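PDB 7P18: 3-oxosteroid 1-dehydrogenase from Sterolibacterium denitrificans, which probably catalyses the FAD-dependent 1,2-dehydrogenation of 3-oxosteroids, giving 3-oxo-Delta(1)-steroids and passing the electrons to an acceptor. Local coordinates for residues G43-V48 against S293-H298; A147-A152 against L208-A213; G272-Q277 against A493-T498. One frame throughout, in Å; residues are numbered along the deposited sequence.

Contact 1 (G43-V48 against S293-H298); sequences GGTSAV and SATPPH. With FAD (flavin-adenine dinucleotide), chain C.
Pro296 and Thr45 carry most of this buried contact, in which the loop 293-298 packs against the short helix at 44-47. The proline ring lies obliquely across the threonine side chain. Its CD carbon comes 3.5 Å from Thr45 OG1, while CG lies 4.0 Å from the carbonyl carbon of Gly44. The same CG meets CG2 of Val48 tip to tip at 4.1 Å, so one ring atom touches both the backbone at Gly44 and the side chain of Val48. Thr295 adds its CG2 methyl, which lies near OG1 and CG2 of Thr45. No hydrogen bond joins the two segments; what they share is van der Waals packing.

The hydroxyls and amide N-H groups of Thr45 and Ser46 are turned to the cofactor instead. In Thr45, OG1 sits beside the backbone N and anti to the carbonyl carbon (chi1 -43°), which sets hydroxyl and amide side by side on FAD O2A. Thr45 N reaches that oxygen at 2.8 Å with an N-H...O angle of 160°, and Thr45 OG1 donates to O2A at 2.8 Å as well. Ser46 treats the other oxygen likewise: OG lies 2.6 Å from O1A of FAD, and its backbone N also donates to O1A. Ser46 OG in turn accepts from O4' of the ribityl chain and also from the backbone N of Ala17. Gly44 has to be bare, since a CB there would come 2.4 Å from FAD O5B.

Four donors, two from backbone and two from side chains, thus converge on one phosphate and would be expected to offset its negative charge. Pro296, with no N-H of its own, covers Thr45 without competing for the hydroxyl, whose proton goes to the phosphate.

Contact 2 (A147-A152 against L208-A213); sequences ANLRMA and LGNAMA
Asn210, in the first turn of helix 208-222, reaches into the loop 147-152 and pairs with its backbone, a side-chain-to-main-chain bridge between helix and loop in the Rossmann-type FAD-binding domain of this FAD-dependent oxidoreductase 2 family member. The firm bond runs from Asn210 ND2 to Arg150 O at 2.8 Å. Its N-H...O angle is 148°, the donor lies in the plane of the carbonyl, and the acceptor is only 9° out of the asparagine amide plane, so the bond lies in or close to the plane of each group. The other branch is looser: Ala152 N donates weakly to Asn210 OD1 at 3.4 Å.

Apolar atoms close round this amide. Leu149 crosses it obliquely, with CD2 at 3.6 Å from Asn210 OD1, and its CG stands anti to the backbone N (chi1 172°), which carries the branch point toward the helix. From there CD1 reaches the CB methyl of Ala213, one turn further on, at 4.0 Å. Ala152 CB packs on the carboxamide carbon CG of Asn210 at 3.7 Å, and Met151 CE approaches OD1 at 4.0 Å.

Two partners beyond the segments also hold the amide's rotation. ND2 donates to Ala47 O of the helix 44-47 as well, and OD1 accepts from NH2 of Arg206, so both polar ends of Asn210 have two partners. An alanine here would probably leave Arg150 O and Ala47 O without their shared donor and open a gap under Leu149 CD2, freeing the loop to shift.

In the outer layer, Arg150 sends its backbone and side chain different ways. While its carbonyl faces the helix, its side chain leads away from it, touching Pro296 and His298, and NH2 bonds to OG of Ser39.

Contact 3 (G272-Q277 against A493-T498); sequences GFERNQ and AGDIGT. With FAD (flavin-adenine dinucleotide), chain C.
This is a buried loop-to-strand contact in which Phe273 and Glu274 receive Thr498, just past the corner that strand 486-502 makes at 496-497. It joins the loop that follows strand 265-268 of the parallel, Rossmann-type sheet to the antiparallel sheet built round 486-502. Phe273 opens a type I beta turn that ends at Asn276.

Thr498 serves the loop with both branches. Its CG2 methyl stands 3.6 Å from the centroid of the Phe273 ring and 4° off the normal, a CH-pi contact over the face. Its OG1, set between the backbone N and the carbonyl carbon (chi1 48°), accepts from Phe273 N at 2.9 Å. Gly272 must be without a side chain here, because a CB would lie 2.0 Å from that hydroxyl oxygen.

Thr498 N returns a bond to Glu274 OE1 at 3.3 Å, coming from above the carboxylate plane, 47° out of it. The other oxygen, OE2, accepts a hydrogen bond from ND2 of Asn299, an FAD-binding residue.

Behind the corner, Asp495 OD1 accepts from Gly497 N at 2.9 Å through its anti lone pair, forming an Asx turn. Ser293 OG bonds to the same oxygen, and Arg280 makes a salt bridge with OD2, which may ease the nearness of the Glu274 carboxylate. Ile496, between Asp495 and Gly497 in the chain, starts away from the loop, and its CD1 lies 3.4 Å from FAD C1'.

How the contacts relate
Contact 1 sits in the middle: its centre is 10 Å from those of contacts 2 and 3, which are themselves 20 Å apart and do not touch. Along the chain both segments of contact 2 fall between 43-48 and 293-298, whereas contacts 1 and 3 alternate, 272-277 coming before 293-298 and 493-498 after it. The loop 293-298 is held to contact 3 directly, with Thr295 O 2.9 Å from Arg275 NH2. Helix 208-222 of contact 2 backs the other partner, helix 44-47. Contacts 1 and 3 both touch FAD, so packing from distant parts of the sequence converges on its diphosphate, ribityl chain and flavin ring.

Contact 1 (G43-V48 against S293-H298)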
loop_
_atom_site.group_PDB
_atom_site.type_symbol
_atom_site.label_atom_id
_atom_site.label_comp_id
_atom_site.label_asym_id
_atom_site.label_seq_id
_atom_site.Cartn_x
_atom_site.Cartn_y
_atom_site.Cartn_z
ATOM N N GLY A 43 13.344 -2.651 3.767
ATOM C CA GLY A 43 12.306 -2.070 2.892
ATOM C C GLY A 43 10.902 -2.445 3.287
ATOM O O GLY A 43 10.014 -1.620 3.045
ATOM N N GLY A 44 10.682 -3.616 3.900
ATOM C CA GLY A 44 9.348 -4.021 4.401
ATOM C C GLY A 44 8.266 -3.964 3.335
ATOM O O GLY A 44 8.588 -4.137 2.143
ATOM N N THR A 45 7.015 -3.710 3.726
ATOM C CA THR A 45 5.875 -3.612 2.764
ATOM C C THR A 45 6.174 -2.487 1.779
ATOM O O THR A 45 5.767 -2.580 0.616
ATOM C CB THR A 45 4.538 -3.368 3.466
ATOM O OG1 THR A 45 4.413 -4.198 4.632
ATOM C CG2 THR A 45 3.383 -3.592 2.521
ATOM N N SER A 46 6.883 -1.451 2.241
ATOM C CA SER A 46 7.183 -0.264 1.413
ATOM C C SER A 46 7.844 -0.750 0.111
ATOM O O SER A 46 7.473 -0.291 -0.992
ATOM C CB SER A 46 8.054 0.694 2.227
ATOM O OG SER A 46 7.400 1.121 3.423
ATOM N N ALA A 47 8.785 -1.679 0.237
ATOM C CA ALA A 47 9.603 -2.177 -0.893
ATOM C C ALA A 47 8.741 -2.898 -1.937
ATOM O O ALA A 47 9.124 -2.862 -3.122
ATOM C CB ALA A 47 10.696 -3.059 -0.353
ATOM N N VAL A 48 7.643 -3.543 -1.528
ATOM C CA VAL A 48 6.780 -4.348 -2.438
ATOM C C VAL A 48 5.552 -3.541 -2.865
ATOM O O VAL A 48 4.649 -4.108 -3.473
ATOM C CB VAL A 48 6.432 -5.715 -1.797
ATOM C CG1 VAL A 48 7.693 -6.497 -1.490
ATOM C CG2 VAL A 48 5.551 -5.603 -0.575
ATOM N N SER A 293 -3.581 -11.419 3.871
ATOM C CA SER A 293 -2.775 -10.192 3.727
ATOM C C SER A 293 -1.918 -10.274 2.467
ATOM O O SER A 293 -1.500 -11.377 2.103
ATOM C CB SER A 293 -1.944 -9.933 4.965
ATOM O OG SER A 293 -1.310 -8.641 4.889
ATOM N N ALA A 294 -1.616 -9.100 1.882
ATOM C CA ALA A 294 -0.719 -8.902 0.728
ATOM C C ALA A 294 0.681 -8.499 1.195
ATOM O O ALA A 294 1.527 -8.296 0.364
ATOM C CB ALA A 294 -1.314 -7.845 -0.174
ATOM N N THR A 295 0.927 -8.418 2.500
ATOM C CA THR A 295 2.178 -7.881 3.064
ATOM C C THR A 295 3.238 -8.964 3.170
ATOM O O THR A 295 2.927 -10.173 3.133
ATOM C CB THR A 295 1.950 -7.307 4.463
ATOM O OG1 THR A 295 1.439 -8.362 5.303
ATOM C CG2 THR A 295 0.969 -6.147 4.435
ATOM N N PRO A 296 4.501 -8.562 3.387
ATOM C CA PRO A 296 5.529 -9.505 3.812
ATOM C C PRO A 296 5.238 -10.100 5.195
ATOM O O PRO A 296 4.232 -9.806 5.833
ATOM C CB PRO A 296 6.823 -8.678 3.790
ATOM C CG PRO A 296 6.506 -7.517 2.866
ATOM C CD PRO A 296 5.048 -7.233 3.110
ATOM N N PRO A 297 6.101 -11.020 5.689
ATOM C CA PRO A 297 5.741 -11.831 6.855
ATOM C C PRO A 297 5.760 -11.172 8.252
ATOM O O PRO A 297 5.201 -11.747 9.153
ATOM C CB PRO A 297 6.805 -12.949 6.807
ATOM C CG PRO A 297 7.319 -12.945 5.398
ATOM C CD PRO A 297 7.322 -11.486 5.003
ATOM N N HIS A 298 6.594 -10.144 8.450
ATOM C CA HIS A 298 6.990 -9.739 9.835
ATOM C C HIS A 298 6.124 -8.761 10.645
ATOM O O HIS A 298 6.233 -8.827 11.886
ATOM C CB HIS A 298 8.454 -9.273 9.835
ATOM C CG HIS A 298 9.344 -10.089 8.957
ATOM N ND1 HIS A 298 9.759 -11.360 9.305
ATOM C CD2 HIS A 298 9.898 -9.825 7.754
ATOM C CE1 HIS A 298 10.531 -11.844 8.353
ATOM N NE2 HIS A 298 10.630 -10.921 7.389
HETATM P PA FAD C . 6.777 -1.439 6.371
HETATM O O1A FAD C . 7.041 -0.824 5.044
HETATM O O2A FAD C . 6.194 -2.823 6.270
HETATM O O5B FAD C . 8.149 -1.460 7.162
HETATM C C5B FAD C . 8.168 -1.992 8.513
HETATM C C4B FAD C . 9.478 -2.691 8.719
HETATM O O4B FAD C . 9.665 -2.926 10.141
HETATM C C3B FAD C . 9.619 -4.065 8.032
HETATM O O3B FAD C . 10.829 -4.145 7.285
HETATM C C2B FAD C . 9.580 -5.053 9.201
HETATM O O2B FAD C . 10.218 -6.288 8.905
HETATM C C1B FAD C . 10.178 -4.218 10.333
HETATM N N9A FAD C . 9.851 -4.687 11.680
HETATM C C8A FAD C . 8.711 -5.288 12.130
HETATM N N7A FAD C . 8.802 -5.675 13.399
HETATM C C5A FAD C . 10.063 -5.254 13.802
HETATM C C6A FAD C . 10.757 -5.350 15.028
HETATM N N6A FAD C . 10.292 -5.984 16.110
HETATM N N1A FAD C . 11.999 -4.823 15.077
HETATM C C2A FAD C . 12.485 -4.230 13.983
HETATM N N3A FAD C . 11.959 -4.145 12.757
HETATM C C4A FAD C . 10.716 -4.659 12.748
HETATM N N1 FAD C . 0.684 2.501 0.109
HETATM C C2 FAD C . 0.835 3.711 -0.477
HETATM O O2 FAD C . 0.647 4.759 0.166
HETATM N N3 FAD C . 1.221 3.829 -1.751
HETATM C C4 FAD C . 1.219 2.761 -2.624
HETATM O O4 FAD C . 1.687 2.923 -3.747
HETATM C C4X FAD C . 1.035 1.465 -2.072
HETATM N N5 FAD C . 1.064 0.408 -2.867
HETATM C C5X FAD C . 0.959 -0.832 -2.282
HETATM C C6 FAD C . 1.083 -1.983 -3.095
HETATM C C7 FAD C . 1.122 -3.258 -2.546
HETATM C C7M FAD C . 1.288 -4.476 -3.432
HETATM C C8 FAD C . 1.092 -3.399 -1.148
HETATM C C8M FAD C . 1.161 -4.778 -0.516
HETATM C C9 FAD C . 0.886 -2.291 -0.350
HETATM C C9A FAD C . 0.869 -0.986 -0.881
HETATM N N10 FAD C . 0.683 0.160 -0.093
HETATM C C10 FAD C . 0.789 1.426 -0.655
HETATM C "C1'" FAD C . 0.641 0.065 1.370
HETATM C "C2'" FAD C . 2.048 0.332 1.948
HETATM O "O2'" FAD C . 3.047 -0.508 1.370
HETATM C "C3'" FAD C . 2.100 0.198 3.480
HETATM O "O3'" FAD C . 0.927 0.732 4.098
HETATM C "C4'" FAD C . 3.359 0.834 4.031
HETATM O "O4'" FAD C . 4.469 0.270 3.347
HETATM C "C5'" FAD C . 3.532 0.670 5.526
HETATM O "O5'" FAD C . 4.817 1.237 5.845
HETATM P P FAD C . 5.451 1.018 7.286
HETATM O O1P FAD C . 6.739 1.714 7.180
HETATM O O2P FAD C . 4.506 1.277 8.371
HETATM O O3P FAD C . 5.768 -0.588 7.305
#

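Contact 2 (A147-A152 against L208-A213)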
loop_
_atom_site.group_PDB
_atom_site.type_symbol
_atom_site.label_atom_id
_atom_site.label_comp_id
_atom_site.label_asym_id
_atom_site.label_seq_id
_atom_site.Cartn_x
_atom_site.Cartn_y
_atom_site.Cartn_z
ATOM N N ALA A 147 21.815 -7.118 -2.567
ATOM C CA ALA A 147 21.511 -8.507 -2.143
ATOM C C ALA A 147 20.475 -8.511 -1.014
ATOM O O ALA A 147 19.771 -9.513 -0.876
ATOM C CB ALA A 147 22.787 -9.218 -1.718
ATOM N N ASN A 148 20.377 -7.420 -0.241
ATOM C CA ASN A 148 19.531 -7.341 0.980
ATOM C C ASN A 148 18.242 -6.531 0.763
ATOM O O ASN A 148 17.472 -6.394 1.744
ATOM C CB ASN A 148 20.366 -6.788 2.133
ATOM C CG ASN A 148 21.538 -7.690 2.465
ATOM O OD1 ASN A 148 21.381 -8.916 2.518
ATOM N ND2 ASN A 148 22.687 -7.075 2.724
ATOM N N LEU A 149 17.967 -6.065 -0.458
ATOM C CA LEU A 149 16.682 -5.394 -0.806
ATOM C C LEU A 149 15.555 -6.431 -0.797
ATOM O O LEU A 149 15.703 -7.512 -1.454
ATOM C CB LEU A 149 16.811 -4.720 -2.174
ATOM C CG LEU A 149 15.537 -4.124 -2.789
ATOM C CD1 LEU A 149 14.965 -2.996 -1.942
ATOM C CD2 LEU A 149 15.821 -3.609 -4.186
ATOM N N ARG A 150 14.458 -6.133 -0.103
ATOM C CA ARG A 150 13.204 -6.924 -0.243
ATOM C C ARG A 150 12.707 -6.748 -1.673
ATOM O O ARG A 150 12.475 -5.583 -2.070
ATOM C CB ARG A 150 12.132 -6.522 0.775
ATOM C CG ARG A 150 10.894 -7.410 0.715
ATOM C CD ARG A 150 10.017 -7.271 1.946
ATOM N NE ARG A 150 10.740 -7.650 3.157
ATOM C CZ ARG A 150 10.899 -8.918 3.567
ATOM N NH1 ARG A 150 10.398 -9.910 2.840
ATOM N NH2 ARG A 150 11.590 -9.196 4.660
ATOM N N MET A 151 12.603 -7.822 -2.465
ATOM C CA MET A 151 12.434 -7.672 -3.932
ATOM C C MET A 151 10.958 -7.539 -4.282
ATOM O O MET A 151 10.087 -8.132 -3.604
ATOM C CB MET A 151 13.074 -8.827 -4.705
ATOM C CG MET A 151 14.570 -8.903 -4.505
ATOM S SD MET A 151 15.542 -7.490 -5.080
ATOM C CE MET A 151 15.029 -7.406 -6.784
ATOM N N ALA A 152 10.695 -6.762 -5.319
ATOM C CA ALA A 152 9.356 -6.520 -5.887
ATOM C C ALA A 152 8.698 -7.868 -6.198
ATOM O O ALA A 152 9.380 -8.791 -6.698
ATOM C CB ALA A 152 9.454 -5.643 -7.118
ATOM N N LEU A 208 8.553 1.673 -8.743
ATOM C CA LEU A 208 7.478 1.633 -7.727
ATOM C C LEU A 208 8.120 1.596 -6.346
ATOM O O LEU A 208 9.100 2.318 -6.152
ATOM C CB LEU A 208 6.594 0.419 -8.004
ATOM C CG LEU A 208 6.045 0.339 -9.423
ATOM C CD1 LEU A 208 5.204 -0.927 -9.584
ATOM C CD2 LEU A 208 5.231 1.567 -9.803
ATOM N N GLY A 209 7.586 0.806 -5.412
ATOM C CA GLY A 209 8.105 0.762 -4.032
ATOM C C GLY A 209 9.516 0.247 -3.998
ATOM O O GLY A 209 10.251 0.534 -3.056
ATOM N N ASN A 210 9.922 -0.552 -4.985
ATOM C CA ASN A 210 11.311 -1.079 -5.017
ATOM C C ASN A 210 12.274 0.066 -5.347
ATOM O O ASN A 210 13.387 0.107 -4.777
ATOM C CB ASN A 210 11.400 -2.258 -5.994
ATOM C CG ASN A 210 11.981 -3.511 -5.366
ATOM O OD1 ASN A 210 12.743 -4.194 -6.019
ATOM N ND2 ASN A 210 11.632 -3.824 -4.130
ATOM N N ALA A 211 11.893 1.003 -6.216
ATOM C CA ALA A 211 12.721 2.214 -6.470
ATOM C C ALA A 211 12.819 3.036 -5.189
ATOM O O ALA A 211 13.876 3.506 -4.829
ATOM C CB ALA A 211 12.166 3.037 -7.599
ATOM N N MET A 212 11.698 3.182 -4.499
ATOM C CA MET A 212 11.621 3.968 -3.252
ATOM C C MET A 212 12.575 3.370 -2.203
ATOM O O MET A 212 13.397 4.114 -1.653
ATOM C CB MET A 212 10.173 3.978 -2.752
ATOM C CG MET A 212 9.971 4.726 -1.463
ATOM S SD MET A 212 8.240 4.684 -0.989
ATOM C CE MET A 212 8.070 2.965 -0.560
ATOM N N ALA A 213 12.470 2.066 -1.929
ATOM C CA ALA A 213 13.276 1.380 -0.904
ATOM C C ALA A 213 14.753 1.348 -1.306
ATOM O O ALA A 213 15.615 1.623 -0.445
ATOM C CB ALA A 213 12.718 0.002 -0.635
#

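Contact 3 (G272-Q277 against A493-T498)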
loop_
_atom_site.group_PDB
_atom_site.type_symbol
_atom_site.label_atom_id
_atom_site.label_comp_id
_atom_site.label_asym_id
_atom_site.label_seq_id
_atom_site.Cartn_x
_atom_site.Cartn_y
_atom_site.Cartn_z
ATOM N N GLY A 272 2.597 -2.470 11.055
ATOM C CA GLY A 272 1.390 -2.777 11.807
ATOM C C GLY A 272 1.424 -4.157 12.458
ATOM O O GLY A 272 2.510 -4.632 12.848
ATOM N N PHE A 273 0.261 -4.781 12.532
ATOM C CA PHE A 273 0.105 -6.097 13.220
ATOM C C PHE A 273 -0.668 -7.069 12.321
ATOM O O PHE A 273 -1.177 -8.068 12.860
ATOM C CB PHE A 273 -0.561 -5.872 14.585
ATOM C CG PHE A 273 -1.963 -5.334 14.595
ATOM C CD1 PHE A 273 -3.058 -6.167 14.538
ATOM C CD2 PHE A 273 -2.200 -3.978 14.746
ATOM C CE1 PHE A 273 -4.337 -5.674 14.617
ATOM C CE2 PHE A 273 -3.490 -3.492 14.814
ATOM C CZ PHE A 273 -4.557 -4.328 14.735
ATOM N N GLU A 274 -0.707 -6.837 11.000
ATOM C CA GLU A 274 -1.519 -7.649 10.041
ATOM C C GLU A 274 -1.090 -9.131 10.086
ATOM O O GLU A 274 -1.945 -9.967 9.780
ATOM C CB GLU A 274 -1.479 -7.127 8.596
ATOM C CG GLU A 274 -0.101 -7.032 7.973
ATOM C CD GLU A 274 0.755 -5.804 8.274
ATOM O OE1 GLU A 274 0.308 -4.969 9.115
ATOM O OE2 GLU A 274 1.859 -5.703 7.696
ATOM N N ARG A 275 0.174 -9.425 10.410
ATOM C CA ARG A 275 0.709 -10.814 10.446
ATOM C C ARG A 275 0.575 -11.464 11.832
ATOM O O ARG A 275 1.018 -12.620 11.977
ATOM C CB ARG A 275 2.140 -10.824 9.940
ATOM C CG ARG A 275 2.259 -10.590 8.445
ATOM C CD ARG A 275 1.827 -11.774 7.597
ATOM N NE ARG A 275 1.637 -11.478 6.163
ATOM C CZ ARG A 275 1.008 -12.281 5.301
ATOM N NH1 ARG A 275 0.521 -13.442 5.720
ATOM N NH2 ARG A 275 0.832 -11.919 4.037
ATOM N N ASN A 276 -0.107 -10.826 12.785
ATOM C CA ASN A 276 -0.303 -11.378 14.153
ATOM C C ASN A 276 -1.769 -11.750 14.303
ATOM O O ASN A 276 -2.633 -10.869 14.517
ATOM C CB ASN A 276 0.231 -10.404 15.217
ATOM C CG ASN A 276 0.091 -10.929 16.634
ATOM O OD1 ASN A 276 -0.846 -11.659 16.924
ATOM N ND2 ASN A 276 0.941 -10.476 17.540
ATOM N N GLN A 277 -2.086 -13.052 14.149
ATOM C CA GLN A 277 -3.495 -13.513 14.135
ATOM C C GLN A 277 -4.147 -13.202 15.486
ATOM O O GLN A 277 -5.345 -12.873 15.525
ATOM C CB GLN A 277 -3.564 -15.011 13.773
ATOM C CG GLN A 277 -4.975 -15.537 13.753
ATOM C CD GLN A 277 -5.707 -15.050 12.542
ATOM O OE1 GLN A 277 -5.095 -14.818 11.508
ATOM N NE2 GLN A 277 -7.011 -14.981 12.659
ATOM N N ALA A 493 -11.050 -10.824 1.997
ATOM C CA ALA A 493 -10.919 -9.481 2.641
ATOM C C ALA A 493 -9.475 -9.319 3.075
ATOM O O ALA A 493 -9.193 -9.544 4.279
ATOM C CB ALA A 493 -11.874 -9.367 3.817
ATOM N N GLY A 494 -8.587 -9.051 2.116
ATOM C CA GLY A 494 -7.155 -8.841 2.329
ATOM C C GLY A 494 -6.838 -7.452 2.881
ATOM O O GLY A 494 -7.757 -6.694 3.193
ATOM N N ASP A 495 -5.556 -7.176 3.015
ATOM C CA ASP A 495 -5.029 -5.911 3.546
ATOM C C ASP A 495 -3.621 -5.706 3.006
ATOM O O ASP A 495 -2.966 -6.657 2.579
ATOM C CB ASP A 495 -5.049 -5.914 5.084
ATOM C CG ASP A 495 -4.064 -6.909 5.664
ATOM O OD1 ASP A 495 -2.842 -6.665 5.551
ATOM O OD2 ASP A 495 -4.551 -7.992 6.084
ATOM N N ILE A 496 -3.179 -4.464 3.049
ATOM C CA ILE A 496 -1.799 -4.024 2.817
ATOM C C ILE A 496 -1.208 -3.499 4.128
ATOM O O ILE A 496 -0.209 -2.769 4.077
ATOM C CB ILE A 496 -1.791 -3.000 1.653
ATOM C CG1 ILE A 496 -2.579 -1.720 1.955
ATOM C CG2 ILE A 496 -2.328 -3.689 0.406
ATOM C CD1 ILE A 496 -2.617 -0.715 0.787
ATOM N N GLY A 497 -1.720 -3.963 5.257
ATOM C CA GLY A 497 -1.288 -3.507 6.596
ATOM C C GLY A 497 -2.486 -3.138 7.442
ATOM O O GLY A 497 -3.550 -2.901 6.887
ATOM N N THR A 498 -2.305 -3.058 8.769
ATOM C CA THR A 498 -3.292 -2.473 9.678
ATOM C C THR A 498 -3.194 -0.934 9.621
ATOM O O THR A 498 -2.136 -0.387 9.242
ATOM C CB THR A 498 -3.116 -3.096 11.070
ATOM O OG1 THR A 498 -1.714 -3.020 11.334
ATOM C CG2 THR A 498 -3.597 -4.531 11.057
HETATM P PA FAD C . 6.777 -1.439 6.371
HETATM O O1A FAD C . 7.041 -0.824 5.044
HETATM O O2A FAD C . 6.194 -2.823 6.270
HETATM O O5B FAD C . 8.149 -1.460 7.162
HETATM C C5B FAD C . 8.168 -1.992 8.513
HETATM C C4B FAD C . 9.478 -2.691 8.719
HETATM O O4B FAD C . 9.665 -2.926 10.141
HETATM C C3B FAD C . 9.619 -4.065 8.032
HETATM O O3B FAD C . 10.829 -4.145 7.285
HETATM C C2B FAD C . 9.580 -5.053 9.201
HETATM O O2B FAD C . 10.218 -6.288 8.905
HETATM C C1B FAD C . 10.178 -4.218 10.333
HETATM N N9A FAD C . 9.851 -4.687 11.680
HETATM C C8A FAD C . 8.711 -5.288 12.130
HETATM N N7A FAD C . 8.802 -5.675 13.399
HETATM C C5A FAD C . 10.063 -5.254 13.802
HETATM C C6A FAD C . 10.757 -5.350 15.028
HETATM N N6A FAD C . 10.292 -5.984 16.110
HETATM N N1A FAD C . 11.999 -4.823 15.077
HETATM C C2A FAD C . 12.485 -4.230 13.983
HETATM N N3A FAD C . 11.959 -4.145 12.757
HETATM C C4A FAD C . 10.716 -4.659 12.748
HETATM N N1 FAD C . 0.684 2.501 0.109
HETATM C C2 FAD C . 0.835 3.711 -0.477
HETATM O O2 FAD C . 0.647 4.759 0.166
HETATM N N3 FAD C . 1.221 3.829 -1.751
HETATM C C4 FAD C . 1.219 2.761 -2.624
HETATM O O4 FAD C . 1.687 2.923 -3.747
HETATM C C4X FAD C . 1.035 1.465 -2.072
HETATM N N5 FAD C . 1.064 0.408 -2.867
HETATM C C5X FAD C . 0.959 -0.832 -2.282
HETATM C C6 FAD C . 1.083 -1.983 -3.095
HETATM C C7 FAD C . 1.122 -3.258 -2.546
HETATM C C7M FAD C . 1.288 -4.476 -3.432
HETATM C C8 FAD C . 1.092 -3.399 -1.148
HETATM C C8M FAD C . 1.161 -4.778 -0.516
HETATM C C9 FAD C . 0.886 -2.291 -0.350
HETATM C C9A FAD C . 0.869 -0.986 -0.881
HETATM N N10 FAD C . 0.683 0.160 -0.093
HETATM C C10 FAD C . 0.789 1.426 -0.655
HETATM C "C1'" FAD C . 0.641 0.065 1.370
HETATM C "C2'" FAD C . 2.048 0.332 1.948
HETATM O "O2'" FAD C . 3.047 -0.508 1.370
HETATM C "C3'" FAD C . 2.100 0.198 3.480
HETATM O "O3'" FAD C . 0.927 0.732 4.098
HETATM C "C4'" FAD C . 3.359 0.834 4.031
HETATM O "O4'" FAD C . 4.469 0.270 3.347
HETATM C "C5'" FAD C . 3.532 0.670 5.526
HETATM O "O5'" FAD C . 4.817 1.237 5.845
HETATM P P FAD C . 5.451 1.018 7.286
HETATM O O1P FAD C . 6.739 1.714 7.180
HETATM O O2P FAD C . 4.506 1.277 8.371
HETATM O O3P FAD C . 5.768 -0.588 7.305
#